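Local coordinates for protein dephospho-CoA kinase (Aquifex aeolicus, PDB 2IF2) that probably catalyses the last step of coenzyme A biosynthesis, the ATP-dependent phosphorylation of the 3'-hydroxyl of dephospho-CoA, at residues M1-L6 / K122-L127; T7-C12 / K156-I161; L24-L29 / L107-A112; V136-A141 / D150-W155. All coordinates share one frame; numbering follows the deposited sequence.

Contact 1: residues M1-L6 / K122-L127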
loop_
_atom_site.group_PDB
_atom_site.type_symbol
_atom_site.label_atom_id
_atom_site.label_comp_id
_atom_site.label_asym_id
_atom_site.label_seq_id
_atom_site.Cartn_x
_atom_site.Cartn_y
_atom_site.Cartn_z
HETATM N N MSE A 1 17.443 -12.427 -1.442
HETATM C CA MSE A 1 16.259 -12.313 -0.542
HETATM C C MSE A 1 14.960 -12.455 -1.323
HETATM O O MSE A 1 14.908 -12.199 -2.526
HETATM C CB MSE A 1 16.285 -10.969 0.184
HETATM C CG MSE A 1 16.520 -9.786 -0.734
HETATM SE SE MSE A 1 16.738 -8.119 0.222
HETATM C CE MSE A 1 15.045 -7.308 -0.255
ATOM N N LYS A 2 13.911 -12.863 -0.624
ATOM C CA LYS A 2 12.613 -13.062 -1.245
ATOM C C LYS A 2 11.654 -11.886 -1.067
ATOM O O LYS A 2 11.187 -11.617 0.042
ATOM C CB LYS A 2 11.983 -14.355 -0.701
ATOM C CG LYS A 2 12.059 -14.514 0.822
ATOM C CD LYS A 2 11.450 -15.839 1.300
ATOM C CE LYS A 2 12.224 -17.054 0.794
ATOM N NZ LYS A 2 11.650 -18.338 1.288
ATOM N N ARG A 3 11.366 -11.186 -2.164
ATOM C CA ARG A 3 10.448 -10.046 -2.134
ATOM C C ARG A 3 9.032 -10.526 -1.844
ATOM O O ARG A 3 8.436 -11.262 -2.633
ATOM C CB ARG A 3 10.459 -9.298 -3.475
ATOM C CG ARG A 3 11.236 -7.978 -3.482
ATOM C CD ARG A 3 12.743 -8.195 -3.442
ATOM N NE ARG A 3 13.485 -6.952 -3.622
ATOM C CZ ARG A 3 14.802 -6.886 -3.808
ATOM N NH1 ARG A 3 15.397 -5.710 -3.960
ATOM N NH2 ARG A 3 15.529 -7.995 -3.848
ATOM N N ILE A 4 8.492 -10.104 -0.709
ATOM C CA ILE A 4 7.148 -10.508 -0.336
ATOM C C ILE A 4 6.200 -9.313 -0.392
ATOM O O ILE A 4 6.596 -8.174 -0.138
ATOM C CB ILE A 4 7.129 -11.121 1.078
ATOM C CG1 ILE A 4 8.244 -12.164 1.201
ATOM C CG2 ILE A 4 5.776 -11.760 1.354
ATOM C CD1 ILE A 4 8.167 -13.287 0.184
ATOM N N GLY A 5 4.950 -9.582 -0.742
ATOM C CA GLY A 5 3.975 -8.522 -0.830
ATOM C C GLY A 5 2.867 -8.709 0.173
ATOM O O GLY A 5 2.324 -9.801 0.330
ATOM N N LEU A 6 2.523 -7.632 0.858
ATOM C CA LEU A 6 1.475 -7.699 1.854
ATOM C C LEU A 6 0.368 -6.776 1.402
ATOM O O LEU A 6 0.574 -5.574 1.285
ATOM C CB LEU A 6 2.029 -7.235 3.190
ATOM C CG LEU A 6 1.329 -7.729 4.442
ATOM C CD1 LEU A 6 2.007 -7.060 5.621
ATOM C CD2 LEU A 6 -0.158 -7.414 4.413
ATOM N N LYS A 122 2.648 -9.710 -9.341
ATOM C CA LYS A 122 3.488 -10.555 -10.178
ATOM C C LYS A 122 4.958 -10.151 -10.068
ATOM O O LYS A 122 5.851 -10.875 -10.511
ATOM C CB LYS A 122 3.015 -10.459 -11.634
ATOM C CG LYS A 122 1.659 -11.109 -11.891
ATOM C CD LYS A 122 1.761 -12.631 -11.805
ATOM C CE LYS A 122 0.398 -13.313 -11.869
ATOM N NZ LYS A 122 -0.421 -12.929 -13.056
ATOM N N ASN A 123 5.194 -8.992 -9.463
ATOM C CA ASN A 123 6.543 -8.458 -9.286
ATOM C C ASN A 123 7.203 -9.004 -8.012
ATOM O O ASN A 123 8.393 -8.772 -7.764
ATOM C CB ASN A 123 6.493 -6.920 -9.231
ATOM C CG ASN A 123 5.852 -6.298 -10.480
ATOM O OD1 ASN A 123 5.689 -5.078 -10.566
ATOM N ND2 ASN A 123 5.496 -7.136 -11.449
ATOM N N TYR A 124 6.421 -9.735 -7.217
ATOM C CA TYR A 124 6.893 -10.326 -5.959
ATOM C C TYR A 124 6.576 -11.822 -5.870
ATOM O O TYR A 124 5.483 -12.264 -6.238
ATOM C CB TYR A 124 6.250 -9.605 -4.767
ATOM C CG TYR A 124 6.509 -8.112 -4.741
ATOM C CD1 TYR A 124 7.809 -7.616 -4.641
ATOM C CD2 TYR A 124 5.460 -7.195 -4.844
ATOM C CE1 TYR A 124 8.059 -6.249 -4.652
ATOM C CE2 TYR A 124 5.703 -5.823 -4.856
ATOM C CZ TYR A 124 7.005 -5.363 -4.762
ATOM O OH TYR A 124 7.266 -4.020 -4.805
ATOM N N ASP A 125 7.543 -12.585 -5.365
ATOM C CA ASP A 125 7.415 -14.034 -5.204
ATOM C C ASP A 125 6.023 -14.450 -4.739
ATOM O O ASP A 125 5.169 -14.842 -5.540
ATOM C CB ASP A 125 8.462 -14.529 -4.201
ATOM C CG ASP A 125 9.874 -14.286 -4.682
ATOM O OD1 ASP A 125 10.256 -14.908 -5.689
ATOM O OD2 ASP A 125 10.592 -13.470 -4.070
ATOM N N LYS A 126 5.802 -14.355 -3.437
ATOM C CA LYS A 126 4.526 -14.719 -2.856
ATOM C C LYS A 126 3.735 -13.479 -2.441
ATOM O O LYS A 126 4.299 -12.387 -2.288
ATOM C CB LYS A 126 4.780 -15.619 -1.655
ATOM C CG LYS A 126 5.520 -16.894 -2.002
ATOM C CD LYS A 126 4.599 -17.874 -2.705
ATOM C CE LYS A 126 5.194 -19.270 -2.715
ATOM N NZ LYS A 126 4.229 -20.277 -3.221
ATOM N N LEU A 127 2.425 -13.656 -2.271
ATOM C CA LEU A 127 1.531 -12.568 -1.867
ATOM C C LEU A 127 0.775 -12.932 -0.597
ATOM O O LEU A 127 0.371 -14.078 -0.395
ATOM C CB LEU A 127 0.529 -12.237 -2.979
ATOM C CG LEU A 127 -0.535 -11.168 -2.712
ATOM C CD1 LEU A 127 0.091 -9.805 -2.489
ATOM C CD2 LEU A 127 -1.467 -11.115 -3.899
#
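The five-stranded parallel sheet of this P-loop kinase fold has strand 3-8 at its centre, and here that strand meets the start of its neighbour, strand 126-130. Pairing is parallel and just beginning: G5 N donates to K126 O at 3.3 Å, in the plane of the carbonyl, and G5 faces L127 across the bridge. Just ahead of this pairing Y124 packs against R3. Its CG lies anti to its own carbonyl carbon (chi1 -57°), which sets one edge of the ring against the aliphatic part of R3; R3 CB comes to 3.3 Å from Y124 CD1, near the ring plane, with R3 CG also close to Y124 CD1 and CE1. R3 then bends at chi2 (73°) and carries its guanidinium away from the ring, with the methyl CE of selenomethionine M1 over the centre of one guanidinium face. Y124 also packs on L110 and I95; an alanine here would remove the ring that touches all three and would probably loosen the packing between strand 3-8, strand 108-111 and helix 95-101. D125 turns its carboxylate toward the backbone of K2 and R3. Further along the strands L127 CD1 lies 3.6 Å from G5 O.

Contact 2: residues T7-C12 / K156-I161. With SO4 (sulfate ion), chain D.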
loop_
_atom_site.group_PDB
_atom_site.type_symbol
_atom_site.label_atom_id
_atom_site.label_comp_id
_atom_site.label_asym_id
_atom_site.label_seq_id
_atom_site.Cartn_x
_atom_site.Cartn_y
_atom_site.Cartn_z
ATOM N N THR A 7 -0.810 -7.328 1.147
ATOM C CA THR A 7 -1.915 -6.495 0.697
ATOM C C THR A 7 -3.200 -6.702 1.499
ATOM O O THR A 7 -3.223 -7.419 2.506
ATOM C CB THR A 7 -2.227 -6.746 -0.782
ATOM O OG1 THR A 7 -3.097 -5.717 -1.265
ATOM C CG2 THR A 7 -2.910 -8.100 -0.960
ATOM N N GLY A 8 -4.267 -6.059 1.033
ATOM C CA GLY A 8 -5.557 -6.152 1.686
ATOM C C GLY A 8 -6.373 -4.917 1.379
ATOM O O GLY A 8 -6.060 -4.179 0.444
ATOM N N ASN A 9 -7.429 -4.692 2.151
ATOM C CA ASN A 9 -8.263 -3.518 1.954
ATOM C C ASN A 9 -8.124 -2.534 3.112
ATOM O O ASN A 9 -7.630 -2.875 4.188
ATOM C CB ASN A 9 -9.728 -3.921 1.776
ATOM C CG ASN A 9 -10.048 -4.339 0.352
ATOM O OD1 ASN A 9 -11.180 -4.717 0.042
ATOM N ND2 ASN A 9 -9.051 -4.267 -0.526
ATOM N N ILE A 10 -8.554 -1.302 2.879
ATOM C CA ILE A 10 -8.475 -0.269 3.894
ATOM C C ILE A 10 -9.218 -0.692 5.161
ATOM O O ILE A 10 -10.389 -1.080 5.123
ATOM C CB ILE A 10 -9.053 1.063 3.360
ATOM C CG1 ILE A 10 -8.948 2.146 4.431
ATOM C CG2 ILE A 10 -10.492 0.867 2.911
ATOM C CD1 ILE A 10 -7.515 2.463 4.843
ATOM N N GLY A 11 -8.509 -0.630 6.281
ATOM C CA GLY A 11 -9.091 -0.998 7.555
ATOM C C GLY A 11 -9.138 -2.493 7.797
ATOM O O GLY A 11 -10.035 -2.975 8.481
ATOM N N CYS A 12 -8.180 -3.233 7.246
ATOM C CA CYS A 12 -8.153 -4.679 7.427
ATOM C C CYS A 12 -7.093 -5.103 8.417
ATOM O O CYS A 12 -7.104 -6.232 8.910
ATOM C CB CYS A 12 -7.919 -5.367 6.090
ATOM S SG CYS A 12 -9.326 -5.171 4.973
ATOM N N LYS A 156 -14.848 1.400 -2.272
ATOM C CA LYS A 156 -15.484 1.144 -3.559
ATOM C C LYS A 156 -14.401 0.757 -4.569
ATOM O O LYS A 156 -14.527 -0.247 -5.268
ATOM C CB LYS A 156 -16.219 2.399 -4.041
ATOM C CG LYS A 156 -17.506 2.136 -4.831
ATOM C CD LYS A 156 -17.275 1.379 -6.140
ATOM C CE LYS A 156 -18.598 1.140 -6.873
ATOM N NZ LYS A 156 -18.452 0.409 -8.165
ATOM N N LYS A 157 -13.338 1.561 -4.620
ATOM C CA LYS A 157 -12.220 1.341 -5.536
ATOM C C LYS A 157 -11.620 -0.048 -5.404
ATOM O O LYS A 157 -11.412 -0.742 -6.397
ATOM C CB LYS A 157 -11.116 2.380 -5.305
ATOM C CG LYS A 157 -9.928 2.242 -6.260
ATOM C CD LYS A 157 -8.787 3.201 -5.931
ATOM C CE LYS A 157 -9.209 4.662 -6.042
ATOM N NZ LYS A 157 -8.133 5.586 -5.569
ATOM N N GLN A 158 -11.327 -0.447 -4.176
ATOM C CA GLN A 158 -10.747 -1.757 -3.939
ATOM C C GLN A 158 -11.731 -2.852 -4.304
ATOM O O GLN A 158 -12.904 -2.781 -3.947
ATOM C CB GLN A 158 -10.356 -1.904 -2.476
ATOM C CG GLN A 158 -9.248 -0.983 -2.043
ATOM C CD GLN A 158 -8.815 -1.271 -0.637
ATOM O OE1 GLN A 158 -9.602 -1.161 0.299
ATOM N NE2 GLN A 158 -7.560 -1.657 -0.476
HETATM N N MSE A 159 -11.243 -3.869 -5.006
HETATM C CA MSE A 159 -12.087 -4.979 -5.420
HETATM C C MSE A 159 -12.612 -5.751 -4.218
HETATM O O MSE A 159 -12.061 -5.664 -3.122
HETATM C CB MSE A 159 -11.311 -5.939 -6.320
HETATM C CG MSE A 159 -10.276 -6.774 -5.589
HETATM SE SE MSE A 159 -9.809 -8.368 -6.591
HETATM C CE MSE A 159 -8.689 -7.543 -7.929
ATOM N N PRO A 160 -13.693 -6.524 -4.413
ATOM C CA PRO A 160 -14.292 -7.319 -3.338
ATOM C C PRO A 160 -13.242 -8.148 -2.622
ATOM O O PRO A 160 -12.654 -9.061 -3.206
ATOM C CB PRO A 160 -15.300 -8.189 -4.077
ATOM C CG PRO A 160 -15.767 -7.276 -5.162
ATOM C CD PRO A 160 -14.468 -6.669 -5.658
ATOM N N ILE A 161 -13.011 -7.818 -1.354
ATOM C CA ILE A 161 -12.023 -8.518 -0.536
ATOM C C ILE A 161 -12.252 -10.030 -0.573
ATOM O O ILE A 161 -11.302 -10.819 -0.531
ATOM C CB ILE A 161 -12.073 -8.037 0.940
ATOM C CG1 ILE A 161 -10.921 -8.657 1.731
ATOM C CG2 ILE A 161 -13.411 -8.401 1.572
ATOM C CD1 ILE A 161 -9.544 -8.227 1.252
HETATM S S SO4 D . -5.374 -0.948 7.385
HETATM O O1 SO4 D . -5.823 -1.060 8.790
HETATM O O2 SO4 D . -3.909 -0.840 7.357
HETATM O O3 SO4 D . -5.966 0.259 6.765
HETATM O O4 SO4 D . -5.787 -2.151 6.627
#
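Q158 holds CG anti to its carbonyl carbon (chi1 -66°) and runs on extended, so its amide is delivered to the backbone of residues 8-10. N9, with chi1 at -83°, reaches back from the other side, and the two amides meet tip to tip with their planes 37° apart. No hydrogen bond joins them: N9 ND2 and Q158 NE2, 3.0 Å apart, are both donors, and Q158 OE1 lies at a poor angle to N9 ND2. Each amide looks to the backbone instead. Q158 OE1 receives I10 N at 2.8 Å, a nearly straight bond made in the carbonyl plane on a lone pair, while N9 ND2 donates to G8 O at 3.1 Å from above the carbonyl plane. G8 O also accepts from K164, and Q158 NE2 has a weak bond to S113 O. I161, starting helix 161-164, slides past N9 and brings CB to 3.6 Å from N9 OD1. I10 belongs to a type II beta turn from N9 to C12, and G11 N and C12 N each donate at 2.7 Å to the sulfate, to its O3 and O4. The amides of G13, K14 and S15 also donate to this anion, as does R144 NH1; the nest of amides is that of a Walker A P-loop, consistent with the predicted ATP site.

Contact 3: residues L24-L29 / L107-A112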
loop_
_atom_site.group_PDB
_atom_site.type_symbol
_atom_site.label_atom_id
_atom_site.label_comp_id
_atom_site.label_asym_id
_atom_site.label_seq_id
_atom_site.Cartn_x
_atom_site.Cartn_y
_atom_site.Cartn_z
ATOM N N LEU A 24 8.782 -9.514 14.342
ATOM C CA LEU A 24 9.374 -10.830 14.105
ATOM C C LEU A 24 10.750 -10.749 13.431
ATOM O O LEU A 24 11.521 -11.704 13.476
ATOM C CB LEU A 24 8.402 -11.706 13.296
ATOM C CG LEU A 24 7.139 -12.181 14.047
ATOM C CD1 LEU A 24 6.074 -12.673 13.075
ATOM C CD2 LEU A 24 7.518 -13.278 15.041
ATOM N N GLY A 25 11.064 -9.603 12.829
ATOM C CA GLY A 25 12.362 -9.443 12.180
ATOM C C GLY A 25 12.270 -8.977 10.737
ATOM O O GLY A 25 13.198 -8.380 10.188
ATOM N N ALA A 26 11.131 -9.257 10.120
ATOM C CA ALA A 26 10.905 -8.878 8.741
ATOM C C ALA A 26 11.067 -7.376 8.549
ATOM O O ALA A 26 10.943 -6.604 9.498
ATOM C CB ALA A 26 9.503 -9.317 8.310
ATOM N N TYR A 27 11.354 -6.979 7.309
ATOM C CA TYR A 27 11.511 -5.576 6.936
ATOM C C TYR A 27 10.321 -5.200 6.067
ATOM O O TYR A 27 10.348 -5.399 4.854
ATOM C CB TYR A 27 12.795 -5.353 6.135
ATOM C CG TYR A 27 13.079 -3.891 5.850
ATOM C CD1 TYR A 27 12.342 -3.175 4.903
ATOM C CD2 TYR A 27 14.061 -3.205 6.564
ATOM C CE1 TYR A 27 12.577 -1.802 4.679
ATOM C CE2 TYR A 27 14.303 -1.835 6.349
ATOM C CZ TYR A 27 13.558 -1.141 5.408
ATOM O OH TYR A 27 13.800 0.201 5.215
ATOM N N VAL A 28 9.282 -4.654 6.692
ATOM C CA VAL A 28 8.083 -4.258 5.975
ATOM C C VAL A 28 8.129 -2.786 5.616
ATOM O O VAL A 28 8.317 -1.947 6.497
ATOM C CB VAL A 28 6.829 -4.482 6.817
ATOM C CG1 VAL A 28 5.596 -4.363 5.940
ATOM C CG2 VAL A 28 6.890 -5.834 7.498
ATOM N N LEU A 29 7.959 -2.493 4.322
ATOM C CA LEU A 29 7.956 -1.125 3.778
ATOM C C LEU A 29 6.585 -0.752 3.219
ATOM O O LEU A 29 6.142 -1.296 2.194
ATOM C CB LEU A 29 9.001 -0.964 2.655
ATOM C CG LEU A 29 8.920 0.246 1.699
ATOM C CD1 LEU A 29 9.038 1.547 2.465
ATOM C CD2 LEU A 29 10.028 0.146 0.671
ATOM N N LEU A 107 13.825 -10.815 5.500
ATOM C CA LEU A 107 12.463 -10.950 5.023
ATOM C C LEU A 107 11.930 -9.572 4.664
ATOM O O LEU A 107 11.515 -8.805 5.531
ATOM C CB LEU A 107 11.611 -11.620 6.102
ATOM C CG LEU A 107 10.400 -12.452 5.675
ATOM C CD1 LEU A 107 9.182 -11.579 5.659
ATOM C CD2 LEU A 107 10.650 -13.100 4.317
ATOM N N PHE A 108 11.968 -9.262 3.372
ATOM C CA PHE A 108 11.505 -7.981 2.866
ATOM C C PHE A 108 10.064 -8.050 2.360
ATOM O O PHE A 108 9.764 -8.740 1.385
ATOM C CB PHE A 108 12.440 -7.508 1.753
ATOM C CG PHE A 108 12.019 -6.221 1.117
ATOM C CD1 PHE A 108 11.205 -6.219 -0.003
ATOM C CD2 PHE A 108 12.401 -5.006 1.663
ATOM C CE1 PHE A 108 10.774 -5.026 -0.565
ATOM C CE2 PHE A 108 11.974 -3.807 1.107
ATOM C CZ PHE A 108 11.159 -3.819 -0.007
ATOM N N ILE A 109 9.175 -7.334 3.040
ATOM C CA ILE A 109 7.768 -7.293 2.665
ATOM C C ILE A 109 7.408 -5.879 2.229
ATOM O O ILE A 109 8.024 -4.907 2.673
ATOM C CB ILE A 109 6.858 -7.691 3.844
ATOM C CG1 ILE A 109 7.208 -9.106 4.311
ATOM C CG2 ILE A 109 5.394 -7.589 3.425
ATOM C CD1 ILE A 109 6.431 -9.579 5.537
ATOM N N LEU A 110 6.409 -5.769 1.358
ATOM C CA LEU A 110 5.962 -4.472 0.862
ATOM C C LEU A 110 4.436 -4.399 0.892
ATOM O O LEU A 110 3.761 -5.160 0.209
ATOM C CB LEU A 110 6.484 -4.259 -0.565
ATOM C CG LEU A 110 6.070 -2.973 -1.281
ATOM C CD1 LEU A 110 7.250 -2.380 -2.016
ATOM C CD2 LEU A 110 4.936 -3.275 -2.232
ATOM N N GLU A 111 3.893 -3.492 1.695
ATOM C CA GLU A 111 2.449 -3.353 1.785
ATOM C C GLU A 111 1.972 -2.110 1.051
ATOM O O GLU A 111 2.416 -1.001 1.343
ATOM C CB GLU A 111 2.006 -3.272 3.239
ATOM C CG GLU A 111 2.621 -2.113 3.975
ATOM C CD GLU A 111 1.805 -1.688 5.170
ATOM O OE1 GLU A 111 2.356 -0.936 6.010
ATOM O OE2 GLU A 111 0.617 -2.090 5.266
ATOM N N ALA A 112 1.058 -2.313 0.103
ATOM C CA ALA A 112 0.505 -1.235 -0.707
ATOM C C ALA A 112 -1.007 -1.350 -0.814
ATOM O O ALA A 112 -1.676 -0.416 -1.251
ATOM C CB ALA A 112 1.123 -1.262 -2.094
#
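Four backbone bonds zip strand 27-30, an outermost strand of the parallel P-loop sheet, to strand 108-111. The straightest is Y27 N to L107 O, 2.6 Å and nearly along the C=O axis. Y27 O then accepts I109 N, I109 O accepts L29 N, and L29 O takes E111 N at 3.2 Å; in these three the donor stands above the carbonyl plane. The side chains next to this backbone form two layers. On one, Y27 and F108, each with CG anti to its backbone N, point the same way with ring planes 17° apart but slid so far that the rings barely overlap, Y27 CD1 lying 3.7 Å from F108 CD2. L29 CD2 meets the far edge of the F108 ring at CZ, and helix 95-101 packs on this layer through I98 and I95. An alanine in place of F108 would take away the ring that Y27 and L29 both touch and would probably loosen the packing against that helix. On the other layer V28 and I109 lie side by side beneath helix 14-23, where A18 and F21 touch them. E111 leads from the strand end to K14 of the predicted ATP site. At the opposite end A26 CB sits 3.5 Å from L107 CD1.

Contact 4: residues V136-A141 / D150-W155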
loop_
_atom_site.group_PDB
_atom_site.type_symbol
_atom_site.label_atom_id
_atom_site.label_comp_id
_atom_site.label_asym_id
_atom_site.label_seq_id
_atom_site.Cartn_x
_atom_site.Cartn_y
_atom_site.Cartn_z
ATOM N N VAL A 136 -16.528 -5.228 9.718
ATOM C CA VAL A 136 -15.428 -4.999 10.640
ATOM C C VAL A 136 -14.500 -3.887 10.163
ATOM O O VAL A 136 -14.027 -3.080 10.957
ATOM C CB VAL A 136 -14.613 -6.290 10.834
ATOM C CG1 VAL A 136 -15.521 -7.409 11.315
ATOM C CG2 VAL A 136 -13.946 -6.683 9.534
ATOM N N CYS A 137 -14.251 -3.847 8.860
ATOM C CA CYS A 137 -13.374 -2.838 8.291
ATOM C C CYS A 137 -13.953 -1.446 8.431
ATOM O O CYS A 137 -13.234 -0.493 8.730
ATOM C CB CYS A 137 -13.129 -3.132 6.820
ATOM S SG CYS A 137 -12.428 -4.745 6.564
ATOM N N LYS A 138 -15.258 -1.328 8.217
ATOM C CA LYS A 138 -15.908 -0.036 8.312
ATOM C C LYS A 138 -15.779 0.539 9.719
ATOM O O LYS A 138 -15.129 1.569 9.912
ATOM C CB LYS A 138 -17.382 -0.144 7.910
ATOM C CG LYS A 138 -18.025 1.205 7.596
ATOM C CD LYS A 138 -19.460 1.062 7.096
ATOM C CE LYS A 138 -20.048 2.412 6.692
ATOM N NZ LYS A 138 -21.496 2.332 6.343
ATOM N N GLU A 139 -16.378 -0.130 10.704
ATOM C CA GLU A 139 -16.326 0.345 12.089
ATOM C C GLU A 139 -14.884 0.520 12.556
ATOM O O GLU A 139 -14.608 1.299 13.474
ATOM C CB GLU A 139 -17.047 -0.625 13.027
ATOM C CG GLU A 139 -16.331 -1.941 13.238
ATOM C CD GLU A 139 -16.748 -2.621 14.528
ATOM O OE1 GLU A 139 -16.209 -3.707 14.842
ATOM O OE2 GLU A 139 -17.616 -2.066 15.235
ATOM N N ARG A 140 -13.976 -0.214 11.917
ATOM C CA ARG A 140 -12.559 -0.147 12.237
ATOM C C ARG A 140 -12.042 1.231 11.854
ATOM O O ARG A 140 -11.382 1.900 12.647
ATOM C CB ARG A 140 -11.782 -1.213 11.463
ATOM C CG ARG A 140 -10.330 -1.347 11.900
ATOM C CD ARG A 140 -10.260 -1.907 13.311
ATOM N NE ARG A 140 -9.087 -1.457 14.055
ATOM C CZ ARG A 140 -7.829 -1.664 13.681
ATOM N NH1 ARG A 140 -6.837 -1.216 14.438
ATOM N NH2 ARG A 140 -7.560 -2.309 12.554
ATOM N N ALA A 141 -12.345 1.654 10.632
ATOM C CA ALA A 141 -11.905 2.959 10.173
ATOM C C ALA A 141 -12.700 4.028 10.907
ATOM O O ALA A 141 -12.251 5.168 11.028
ATOM C CB ALA A 141 -12.108 3.082 8.679
ATOM N N ASP A 150 -16.316 8.910 3.379
ATOM C CA ASP A 150 -14.919 8.911 2.966
ATOM C C ASP A 150 -14.398 7.476 2.831
ATOM O O ASP A 150 -13.750 7.128 1.843
ATOM C CB ASP A 150 -14.074 9.686 3.978
ATOM C CG ASP A 150 -12.589 9.475 3.773
ATOM O OD1 ASP A 150 -12.127 9.565 2.613
ATOM O OD2 ASP A 150 -11.878 9.230 4.771
ATOM N N PHE A 151 -14.690 6.649 3.831
ATOM C CA PHE A 151 -14.277 5.249 3.838
ATOM C C PHE A 151 -14.838 4.526 2.629
ATOM O O PHE A 151 -14.101 3.940 1.840
ATOM C CB PHE A 151 -14.785 4.550 5.103
ATOM C CG PHE A 151 -14.634 3.052 5.078
ATOM C CD1 PHE A 151 -13.380 2.462 5.083
ATOM C CD2 PHE A 151 -15.751 2.228 5.062
ATOM C CE1 PHE A 151 -13.243 1.072 5.074
ATOM C CE2 PHE A 151 -15.618 0.837 5.051
ATOM C CZ PHE A 151 -14.365 0.263 5.059
ATOM N N GLU A 152 -16.157 4.573 2.497
ATOM C CA GLU A 152 -16.854 3.915 1.404
ATOM C C GLU A 152 -16.414 4.454 0.060
ATOM O O GLU A 152 -16.547 3.787 -0.965
ATOM C CB GLU A 152 -18.355 4.099 1.577
ATOM C CG GLU A 152 -18.818 3.713 2.964
ATOM C CD GLU A 152 -20.297 3.871 3.146
ATOM O OE1 GLU A 152 -20.826 4.945 2.787
ATOM O OE2 GLU A 152 -20.929 2.924 3.660
ATOM N N ARG A 153 -15.880 5.666 0.070
ATOM C CA ARG A 153 -15.422 6.291 -1.153
ATOM C C ARG A 153 -14.190 5.565 -1.676
ATOM O O ARG A 153 -13.980 5.476 -2.884
ATOM C CB ARG A 153 -15.112 7.755 -0.885
ATOM C CG ARG A 153 -14.886 8.586 -2.123
ATOM C CD ARG A 153 -14.612 10.017 -1.715
ATOM N NE ARG A 153 -13.559 10.062 -0.706
ATOM C CZ ARG A 153 -12.343 9.551 -0.881
ATOM N NH1 ARG A 153 -12.035 8.958 -2.027
ATOM N NH2 ARG A 153 -11.436 9.624 0.086
ATOM N N ARG A 154 -13.379 5.043 -0.758
ATOM C CA ARG A 154 -12.171 4.309 -1.129
ATOM C C ARG A 154 -12.486 2.831 -1.291
ATOM O O ARG A 154 -12.129 2.220 -2.293
ATOM C CB ARG A 154 -11.078 4.476 -0.066
ATOM C CG ARG A 154 -10.590 5.902 0.108
ATOM C CD ARG A 154 -9.591 6.026 1.246
ATOM N NE ARG A 154 -9.379 7.428 1.602
ATOM C CZ ARG A 154 -8.701 7.847 2.667
ATOM N NH1 ARG A 154 -8.156 6.971 3.502
ATOM N NH2 ARG A 154 -8.577 9.146 2.907
ATOM N N TRP A 155 -13.160 2.262 -0.298
ATOM C CA TRP A 155 -13.519 0.852 -0.326
ATOM C C TRP A 155 -14.142 0.461 -1.655
ATOM O O TRP A 155 -13.983 -0.669 -2.115
ATOM C CB TRP A 155 -14.486 0.529 0.812
ATOM C CG TRP A 155 -14.869 -0.917 0.881
ATOM C CD1 TRP A 155 -15.847 -1.547 0.164
ATOM C CD2 TRP A 155 -14.259 -1.922 1.699
ATOM N NE1 TRP A 155 -15.884 -2.886 0.485
ATOM C CE2 TRP A 155 -14.918 -3.145 1.422
ATOM C CE3 TRP A 155 -13.214 -1.913 2.634
ATOM C CZ2 TRP A 155 -14.571 -4.344 2.054
ATOM C CZ3 TRP A 155 -12.868 -3.105 3.261
ATOM C CH2 TRP A 155 -13.545 -4.305 2.966
#
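F151 starts out from helix 150-155 toward helix 136-141, its CG anti to the backbone N (chi1 169°), and its side chain crosses that of K138 obliquely. The ring reaches the helix backbone itself: F151 CE2 comes to 3.4 Å from K138 CA, and the K138 CB and CG methylenes continue along the same part of the ring. A141 CB touches F151 CD1 at 3.9 Å, and W155 CB lies above one face of the F151 ring, toward the rim. W155, one turn on, also has CG anti to its N and presents the six-membered ring to C137. C137 CB approaches W155 CZ3 at 3.6 Å, while C137 SG stands oblique to the indole, 4.8 Å from the centroid of that ring. Over this apolar layer K138, extended throughout, carries NZ to E152 OE2, a 2.8 Å salt bridge in which NZ comes to OE2 from above the carboxylate plane. K138 NZ has a second acidic partner in E148, so two carboxylates probably stabilise its charge. C137 and F151 also touch C12 and I10 of the phosphate-binding loop. The two short segments, axes 135° apart and 10.5 Å at closest, thus belong to consecutive helices, obliquely antiparallel and packed beside the P-loop of this kinase fold, next to its predicted ATP site.

Contacts 1 and 3 are strand pairings in one parallel sheet, their centres about 10 Å apart, joined where strand 3-8 runs between strands 108-111 and 126-130: I4 bonds to the backbone of F108 and L110. Contact 2 continues along strand 3-8 into the phosphate-binding loop, its centre about 19 Å from each of theirs. Contact 4, a helix pair with its centre about 9 Å from that of contact 2, touches it through I10 with F151 and C12 with C137. In sequence, contact 3 is nested within both contact 1 and contact 2, contact 4 is nested within contact 2, and contacts 1 and 2 cross. Sheet core and helical pair thus meet at the predicted ATP site; contacts 1 and 4 lie on opposite sides of the chain's centre, about 26 Å between centres.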